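Local coordinates for fatty Acid Kinase (Fak) B3 protein (Streptococcus pneumoniae, PDB 6CNG), which probably binds long-chain fatty acids, here holding linoleic acid, and may serve lipid transport or fatty acid metabolism, at residues H134-L148 against V166-L178. Residues are numbered along the deposited sequence; the frame is centred on the assembly and turned at random.
With NA (sodium ion), chain D.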
ATOM      1  N   HIS A 134       3.254  -7.376 -16.772  1.00 13.61           N
ATOM      2  CA  HIS A 134       2.271  -6.311 -16.667  1.00 14.39           C
ATOM      3  C   HIS A 134       2.552  -5.503 -15.413  1.00 13.89           C
ATOM      4  O   HIS A 134       2.471  -6.030 -14.296  1.00 13.19           O
ATOM      5  CB  HIS A 134       0.865  -6.895 -16.607  1.00 15.53           C
ATOM      6  CG  HIS A 134      -0.218  -5.863 -16.523  1.00 17.56           C
ATOM      7  ND1 HIS A 134      -0.578  -5.080 -17.593  1.00 17.50           N
ATOM      8  CD2 HIS A 134      -1.038  -5.517 -15.505  1.00 17.19           C
ATOM      9  CE1 HIS A 134      -1.565  -4.284 -17.234  1.00 17.95           C
ATOM     10  NE2 HIS A 134      -1.866  -4.533 -15.971  1.00 19.71           N
ATOM     11  N   VAL A 135       2.843  -4.221 -15.606  1.00 15.12           N
ATOM     12  CA  VAL A 135       3.145  -3.294 -14.522  1.00 14.97           C
ATOM     13  C   VAL A 135       1.886  -2.518 -14.186  1.00 13.19           C
ATOM     14  O   VAL A 135       1.272  -1.892 -15.056  1.00 16.17           O
ATOM     15  CB  VAL A 135       4.267  -2.318 -14.913  1.00 16.63           C
ATOM     16  CG1 VAL A 135       4.634  -1.468 -13.728  1.00 18.51           C
ATOM     17  CG2 VAL A 135       5.480  -3.048 -15.452  1.00 16.61           C
ATOM     18  N   ILE A 136       1.538  -2.536 -12.916  1.00 11.95           N
ATOM     19  CA  ILE A 136       0.349  -1.891 -12.410  1.00 14.63           C
ATOM     20  C   ILE A 136       0.834  -0.791 -11.505  1.00 11.37           C
ATOM     21  O   ILE A 136       1.473  -1.051 -10.492  1.00 15.20           O
ATOM     22  CB  ILE A 136      -0.523  -2.893 -11.638  1.00 12.44           C
ATOM     23  CG1 ILE A 136      -0.928  -4.022 -12.594  1.00 17.99           C
ATOM     24  CG2 ILE A 136      -1.676  -2.196 -11.045  1.00 13.49           C
ATOM     25  CD1 ILE A 136      -1.532  -5.227 -11.928  1.00 22.12           C
ATOM     26  N   ASP A 137       0.553   0.432 -11.882  1.00 12.30           N
ATOM     27  CA  ASP A 137       0.606   1.538 -10.944  1.00 13.19           C
ATOM     28  C   ASP A 137      -0.691   1.531 -10.143  1.00 13.28           C
ATOM     29  O   ASP A 137      -1.767   1.807 -10.682  1.00 15.60           O
ATOM     30  CB  ASP A 137       0.748   2.837 -11.719  1.00 13.66           C
ATOM     31  CG  ASP A 137       0.941   4.035 -10.829  1.00 16.40           C
ATOM     32  OD1 ASP A 137       0.769   3.986  -9.595  1.00 13.11           O
ATOM     33  OD2 ASP A 137       1.274   5.077 -11.409  1.00 20.67           O
ATOM     34  N   SER A 138      -0.585   1.221  -8.854  1.00 12.02           N
ATOM     35  CA  SER A 138      -1.749   1.183  -8.003  1.00 14.50           C
ATOM     36  C   SER A 138      -2.361   2.555  -7.790  1.00 16.40           C
ATOM     37  O   SER A 138      -3.547   2.643  -7.433  1.00 14.20           O
ATOM     38  CB  SER A 138      -1.368   0.626  -6.639  1.00 12.16           C
ATOM     39  OG  SER A 138      -0.583   1.528  -5.896  1.00 13.09           O
ATOM     40  N   LEU A 139      -1.562   3.613  -7.959  1.00 15.31           N
ATOM     41  CA  LEU A 139      -1.955   4.964  -7.574  1.00 14.91           C
ATOM     42  C   LEU A 139      -2.385   5.002  -6.112  1.00 11.57           C
ATOM     43  O   LEU A 139      -3.265   5.772  -5.725  1.00 13.49           O
ATOM     44  CB  LEU A 139      -3.045   5.513  -8.492  1.00 17.12           C
ATOM     45  CG  LEU A 139      -2.697   5.569  -9.988  1.00 16.55           C
ATOM     46  CD1 LEU A 139      -3.903   5.941 -10.835  1.00 16.49           C
ATOM     47  CD2 LEU A 139      -1.572   6.526 -10.276  1.00 21.52           C
ATOM     48  N   SER A 140      -1.757   4.173  -5.294  1.00 13.44           N
ATOM     49  CA  SER A 140      -2.229   3.944  -3.944  1.00 11.75           C
ATOM     50  C   SER A 140      -1.071   3.443  -3.084  1.00 11.30           C
ATOM     51  O   SER A 140       0.100   3.590  -3.435  1.00 11.23           O
ATOM     52  CB  SER A 140      -3.434   2.989  -3.961  1.00 12.34           C
ATOM     53  OG  SER A 140      -4.152   3.075  -2.747  1.00 15.74           O
ATOM     54  N   ALA A 141      -1.414   2.867  -1.947  1.00 11.62           N
ATOM     55  CA  ALA A 141      -0.426   2.263  -1.069  1.00 11.23           C
ATOM     56  C   ALA A 141      -1.175   1.406  -0.067  1.00 12.62           C
ATOM     57  O   ALA A 141      -2.407   1.432  -0.000  1.00 13.33           O
ATOM     58  CB  ALA A 141       0.391   3.336  -0.350  1.00 13.45           C
ATOM     59  N   GLY A 142      -0.417   0.635   0.710  1.00 13.17           N
ATOM     60  CA  GLY A 142      -1.044   0.015   1.864  1.00 10.09           C
ATOM     61  C   GLY A 142      -2.135  -0.972   1.499  1.00 10.16           C
ATOM     62  O   GLY A 142      -1.988  -1.785   0.598  1.00 17.75           O
ATOM     63  N   GLY A 143      -3.254  -0.906   2.229  1.00 10.25           N
ATOM     64  CA  GLY A 143      -4.290  -1.923   2.120  1.00 14.14           C
ATOM     65  C   GLY A 143      -4.835  -2.131   0.715  1.00 11.84           C
ATOM     66  O   GLY A 143      -5.239  -3.240   0.366  1.00 13.67           O
ATOM     67  N   GLU A 144      -4.858  -1.077  -0.103  1.00 11.72           N
ATOM     68  CA  GLU A 144      -5.381  -1.229  -1.454  1.00 10.33           C
ATOM     69  C   GLU A 144      -4.427  -2.021  -2.328  1.00 10.65           C
ATOM     70  O   GLU A 144      -4.855  -2.860  -3.122  1.00 15.65           O
ATOM     71  CB  GLU A 144      -5.682   0.130  -2.085  1.00 14.92           C
ATOM     72  CG  GLU A 144      -6.629  -0.037  -3.231  1.00 14.28           C
ATOM     73  CD  GLU A 144      -6.802   1.170  -4.115  1.00 15.88           C
ATOM     74  OE1 GLU A 144      -6.453   2.280  -3.693  1.00 16.06           O
ATOM     75  OE2 GLU A 144      -7.312   1.001  -5.249  1.00 17.30           O
ATOM     76  N   VAL A 145      -3.126  -1.769  -2.197  1.00 12.65           N
ATOM     77  CA  VAL A 145      -2.146  -2.602  -2.880  1.00 11.24           C
ATOM     78  C   VAL A 145      -2.253  -4.037  -2.400  1.00 10.22           C
ATOM     79  O   VAL A 145      -2.138  -4.984  -3.175  1.00 13.68           O
ATOM     80  CB  VAL A 145      -0.734  -2.033  -2.670  1.00 17.21           C
ATOM     81  CG1 VAL A 145       0.271  -2.970  -3.200  1.00 17.26           C
ATOM     82  CG2 VAL A 145      -0.589  -0.693  -3.357  1.00 16.75           C
ATOM     83  N   ASP A 146      -2.456  -4.225  -1.110  1.00 11.58           N
ATOM     84  CA  ASP A 146      -2.618  -5.571  -0.603  1.00 13.38           C
ATOM     85  C   ASP A 146      -3.782  -6.282  -1.274  1.00 10.94           C
ATOM     86  O   ASP A 146      -3.663  -7.439  -1.665  1.00 13.38           O
ATOM     87  CB  ASP A 146      -2.809  -5.476   0.895  1.00 12.22           C
ATOM     88  CG  ASP A 146      -1.631  -4.794   1.584  1.00 16.62           C
ATOM     89  OD1 ASP A 146      -0.545  -4.750   0.985  1.00 18.61           O
ATOM     90  OD2 ASP A 146      -1.775  -4.294   2.721  1.00 17.23           O
ATOM     91  N   LEU A 147      -4.928  -5.607  -1.398  1.00 11.56           N
ATOM     92  CA  LEU A 147      -6.064  -6.199  -2.083  1.00 11.95           C
ATOM     93  C   LEU A 147      -5.729  -6.559  -3.516  1.00 10.65           C
ATOM     94  O   LEU A 147      -6.159  -7.599  -4.024  1.00 11.61           O
ATOM     95  CB  LEU A 147      -7.211  -5.213  -2.082  1.00 12.41           C
ATOM     96  CG  LEU A 147      -8.037  -5.119  -0.801  1.00 13.16           C
ATOM     97  CD1 LEU A 147      -9.093  -4.061  -0.965  1.00 12.28           C
ATOM     98  CD2 LEU A 147      -8.644  -6.461  -0.438  1.00 14.69           C
ATOM     99  N   LEU A 148      -5.002  -5.694  -4.201  1.00 13.51           N
ATOM    100  CA  LEU A 148      -4.678  -5.982  -5.587  1.00 12.39           C
ATOM    101  C   LEU A 148      -3.838  -7.231  -5.691  1.00 10.63           C
ATOM    102  O   LEU A 148      -4.019  -8.042  -6.592  1.00 12.89           O
ATOM    103  CB  LEU A 148      -3.901  -4.835  -6.200  1.00 11.72           C
ATOM    104  CG  LEU A 148      -4.630  -3.520  -6.360  1.00 11.40           C
ATOM    105  CD1 LEU A 148      -3.699  -2.539  -7.000  1.00 15.45           C
ATOM    106  CD2 LEU A 148      -5.845  -3.678  -7.192  1.00 15.83           C
ATOM    107  N   VAL A 166      -4.637  -9.801 -16.788  1.00 13.29           N
ATOM    108  CA  VAL A 166      -4.483  -8.369 -17.029  1.00 14.69           C
ATOM    109  C   VAL A 166      -5.848  -7.694 -17.141  1.00 14.18           C
ATOM    110  O   VAL A 166      -6.103  -6.643 -16.546  1.00 16.93           O
ATOM    111  CB  VAL A 166      -3.645  -8.136 -18.299  1.00 18.82           C
ATOM    112  CG1 VAL A 166      -3.592  -6.655 -18.617  1.00 23.62           C
ATOM    113  CG2 VAL A 166      -2.265  -8.741 -18.162  1.00 16.41           C
ATOM    114  N   GLU A 167      -6.742  -8.286 -17.914  1.00 17.55           N
ATOM    115  CA  GLU A 167      -8.067  -7.715 -18.104  1.00 21.35           C
ATOM    116  C   GLU A 167      -8.811  -7.635 -16.774  1.00 18.23           C
ATOM    117  O   GLU A 167      -9.329  -6.582 -16.398  1.00 19.43           O
ATOM    118  CB  GLU A 167      -8.786  -8.582 -19.149  1.00 27.18           C
ATOM    119  CG  GLU A 167     -10.297  -8.476 -19.237  1.00 43.91           C
ATOM    120  CD  GLU A 167     -10.888  -9.458 -20.261  1.00 58.20           C
ATOM    121  OE1 GLU A 167     -10.097 -10.077 -21.015  1.00 60.19           O
ATOM    122  OE2 GLU A 167     -12.138  -9.613 -20.308  1.00 61.53           O
ATOM    123  N   ALA A 168      -8.827  -8.725 -16.029  1.00 16.18           N
ATOM    124  CA  ALA A 168      -9.627  -8.771 -14.816  1.00 15.65           C
ATOM    125  C   ALA A 168      -9.080  -7.857 -13.732  1.00 14.88           C
ATOM    126  O   ALA A 168      -9.853  -7.315 -12.946  1.00 16.10           O
ATOM    127  CB  ALA A 168      -9.693 -10.203 -14.314  1.00 18.19           C
ATOM    128  N   ILE A 169      -7.757  -7.718 -13.627  1.00 14.34           N
ATOM    129  CA  ILE A 169      -7.177  -6.870 -12.585  1.00 14.41           C
ATOM    130  C   ILE A 169      -7.327  -5.398 -12.937  1.00 13.34           C
ATOM    131  O   ILE A 169      -7.493  -4.556 -12.056  1.00 15.68           O
ATOM    132  CB  ILE A 169      -5.713  -7.249 -12.323  1.00 11.18           C
ATOM    133  CG1 ILE A 169      -5.255  -6.705 -10.968  1.00 16.69           C
ATOM    134  CG2 ILE A 169      -4.788  -6.742 -13.417  1.00 13.69           C
ATOM    135  CD1 ILE A 169      -5.854  -7.412  -9.722  1.00 13.50           C
ATOM    136  N   THR A 170      -7.281  -5.056 -14.217  1.00 16.39           N
ATOM    137  CA  THR A 170      -7.583  -3.689 -14.594  1.00 17.63           C
ATOM    138  C   THR A 170      -9.005  -3.332 -14.199  1.00 13.24           C
ATOM    139  O   THR A 170      -9.256  -2.257 -13.647  1.00 15.87           O
ATOM    140  CB  THR A 170      -7.354  -3.506 -16.084  1.00 14.69           C
ATOM    141  OG1 THR A 170      -5.987  -3.824 -16.404  1.00 17.07           O
ATOM    142  CG2 THR A 170      -7.589  -2.100 -16.431  1.00 17.92           C
ATOM    143  N   ALA A 171      -9.935  -4.246 -14.416  1.00 14.10           N
ATOM    144  CA  ALA A 171     -11.304  -4.008 -14.008  1.00 13.01           C
ATOM    145  C   ALA A 171     -11.417  -3.939 -12.501  1.00 14.65           C
ATOM    146  O   ALA A 171     -12.102  -3.065 -11.974  1.00 17.87           O
ATOM    147  CB  ALA A 171     -12.200  -5.107 -14.556  1.00 17.58           C
ATOM    148  N   TYR A 172     -10.718  -4.824 -11.787  1.00 15.95           N
ATOM    149  CA  TYR A 172     -10.836  -4.854 -10.336  1.00 15.07           C
ATOM    150  C   TYR A 172     -10.325  -3.564  -9.723  1.00 13.34           C
ATOM    151  O   TYR A 172     -10.855  -3.089  -8.721  1.00 13.83           O
ATOM    152  CB  TYR A 172     -10.069  -6.053  -9.785  1.00 13.53           C
ATOM    153  CG  TYR A 172     -10.155  -6.217  -8.272  1.00 11.26           C
ATOM    154  CD1 TYR A 172     -11.342  -6.546  -7.663  1.00 11.40           C
ATOM    155  CD2 TYR A 172      -9.041  -6.059  -7.465  1.00 11.30           C
ATOM    156  CE1 TYR A 172     -11.421  -6.684  -6.315  1.00 13.90           C
ATOM    157  CE2 TYR A 172      -9.112  -6.211  -6.113  1.00 11.03           C
ATOM    158  CZ  TYR A 172     -10.297  -6.526  -5.538  1.00 13.84           C
ATOM    159  OH  TYR A 172     -10.389  -6.681  -4.179  1.00 13.15           O
ATOM    160  N   GLN A 173      -9.284  -2.992 -10.306  1.00 12.81           N
ATOM    161  CA  GLN A 173      -8.725  -1.750  -9.805  1.00 14.75           C
ATOM    162  C   GLN A 173      -9.711  -0.579  -9.890  1.00 12.52           C
ATOM    163  O   GLN A 173      -9.553   0.398  -9.160  1.00 19.61           O
ATOM    164  CB  GLN A 173      -7.409  -1.471 -10.533  1.00 12.92           C
ATOM    165  CG  GLN A 173      -6.662  -0.319  -9.954  1.00 18.23           C
ATOM    166  CD  GLN A 173      -5.308  -0.111 -10.591  1.00 18.06           C
ATOM    167  OE1 GLN A 173      -4.988  -0.717 -11.615  1.00 24.48           O
ATOM    168  NE2 GLN A 173      -4.515   0.771 -10.004  1.00 17.47           N
ATOM    169  N   GLU A 174     -10.736  -0.658 -10.723  1.00 12.28           N
ATOM    170  CA  GLU A 174     -11.781   0.344 -10.670  1.00 17.50           C
ATOM    171  C   GLU A 174     -12.669   0.159  -9.453  1.00 19.43           C
ATOM    172  O   GLU A 174     -13.302   1.123  -9.026  1.00 20.06           O
ATOM    173  CB  GLU A 174     -12.628   0.265 -11.937  1.00 17.88           C
ATOM    174  CG  GLU A 174     -11.839   0.335 -13.229  1.00 21.25           C
ATOM    175  CD  GLU A 174     -12.652  -0.108 -14.445  1.00 34.08           C
ATOM    176  OE1 GLU A 174     -13.874  -0.326 -14.295  1.00 38.61           O
ATOM    177  OE2 GLU A 174     -12.081  -0.251 -15.554  1.00 36.71           O
ATOM    178  N   LYS A 175     -12.705  -1.061  -8.892  1.00 15.66           N
ATOM    179  CA  LYS A 175     -13.552  -1.454  -7.774  1.00 17.06           C
ATOM    180  C   LYS A 175     -12.883  -1.268  -6.425  1.00 12.14           C
ATOM    181  O   LYS A 175     -13.495  -1.587  -5.413  1.00 16.33           O
ATOM    182  CB  LYS A 175     -13.925  -2.959  -7.836  1.00 21.74           C
ATOM    183  CG  LYS A 175     -14.916  -3.400  -8.906  1.00 37.27           C
ATOM    184  CD  LYS A 175     -15.027  -4.946  -8.974  1.00 44.19           C
ATOM    185  CE  LYS A 175     -14.935  -5.496 -10.420  1.00 36.57           C
ATOM    186  NZ  LYS A 175     -13.800  -6.463 -10.613  1.00 21.58           N
ATOM    187  N   THR A 176     -11.644  -0.804  -6.390  1.00 14.25           N
ATOM    188  CA  THR A 176     -10.871  -0.709  -5.165  1.00 14.02           C
ATOM    189  C   THR A 176     -10.499   0.741  -4.884  1.00 16.88           C
ATOM    190  O   THR A 176     -10.212   1.519  -5.808  1.00 17.09           O
ATOM    191  CB  THR A 176      -9.597  -1.580  -5.217  1.00 14.48           C
ATOM    192  OG1 THR A 176      -8.743  -1.173  -6.287  1.00 19.34           O
ATOM    193  CG2 THR A 176      -9.946  -3.005  -5.408  1.00 17.37           C
ATOM    194  N   LYS A 177     -10.494   1.080  -3.593  1.00 14.17           N
ATOM    195  CA  LYS A 177     -10.243   2.431  -3.120  1.00 12.02           C
ATOM    196  C   LYS A 177      -9.375   2.385  -1.859  1.00 10.73           C
ATOM    197  O   LYS A 177      -9.133   1.321  -1.288  1.00 12.35           O
ATOM    198  CB  LYS A 177     -11.577   3.160  -2.876  1.00 18.18           C
ATOM    199  CG  LYS A 177     -12.553   3.221  -4.124  1.00 17.65           C
ATOM    200  CD  LYS A 177     -12.164   4.222  -5.205  1.00 21.56           C
ATOM    201  CE  LYS A 177     -13.025   4.117  -6.511  1.00 24.59           C
ATOM    202  NZ  LYS A 177     -12.520   4.956  -7.659  1.00 23.57           N
ATOM    203  N   LEU A 178      -8.919   3.567  -1.418  1.00 13.60           N
ATOM    204  CA  LEU A 178      -8.159   3.708  -0.179  1.00 13.13           C
ATOM    205  C   LEU A 178      -8.700   4.857   0.660  1.00 10.78           C
ATOM    206  O   LEU A 178      -8.914   5.954   0.160  1.00 11.93           O
ATOM    207  CB  LEU A 178      -6.664   3.956  -0.459  1.00 13.01           C
ATOM    208  CG  LEU A 178      -5.772   4.025   0.798  1.00 12.35           C
ATOM    209  CD1 LEU A 178      -5.475   2.671   1.350  1.00 15.50           C
ATOM    210  CD2 LEU A 178      -4.482   4.722   0.530  1.00 16.49           C
TER
HETATM  211 NA    NA D 302      -8.567   2.199  -7.289  1.00 27.90          NA
HETATM  212  O   HOH W   1      -3.936  -3.407 -14.777  1.00 19.46           O
HETATM  213  O   HOH W   2      -6.581   2.826  -8.172  1.00 20.67           O
HETATM  214  O   HOH W   3      -8.707  -8.863  -3.282  1.00 14.22           O
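Glu144 and Thr176 meet beside a sodium ion that ties helix 143-157 to the place where helix 162-174 gives way to strand 176-182, and a single carboxylate serves the ion and two hydroxyls. With CG anti to the backbone N (chi1 -160°) and the chain extended beyond it, Glu144 reaches the strand: OE2 binds sodium at 2.7 Å and accepts on its anti lone pair from Thr176 OG1 (2.8 Å), while OE1 is met from above the carboxylate plane by Ser140 OG (2.6 Å). The backbone oxygens of Gln173 and Thr176 and a water also ligate the ion. Gln173, likewise extended, runs alongside Ile136 in the opposite sense and gives NE2 to Asp137 O at 3.0 Å, nearly straight (161°); Asp137 O lies in the amide plane of Gln173, though NE2 stands 24° off the carbonyl plane, and a weak bond goes to Ser138 O. Ile169 CG2 lies against Ile136 CD1, and Leu148 CD2 touches the ring of Tyr172, whose hydroxyl is hydrogen-bonded to Glu299. At the far end, Val166 CG1 sits over one face of the His134 ring, a CH-pi contact, while a water at the ring edge links NE2 to Thr170 OG1. Ser140, Ala141 and Leu178 also touch the linoleic acid. Sodium and two hydroxyls would therefore be expected to stabilise a charged Glu144 next to the lipid pocket.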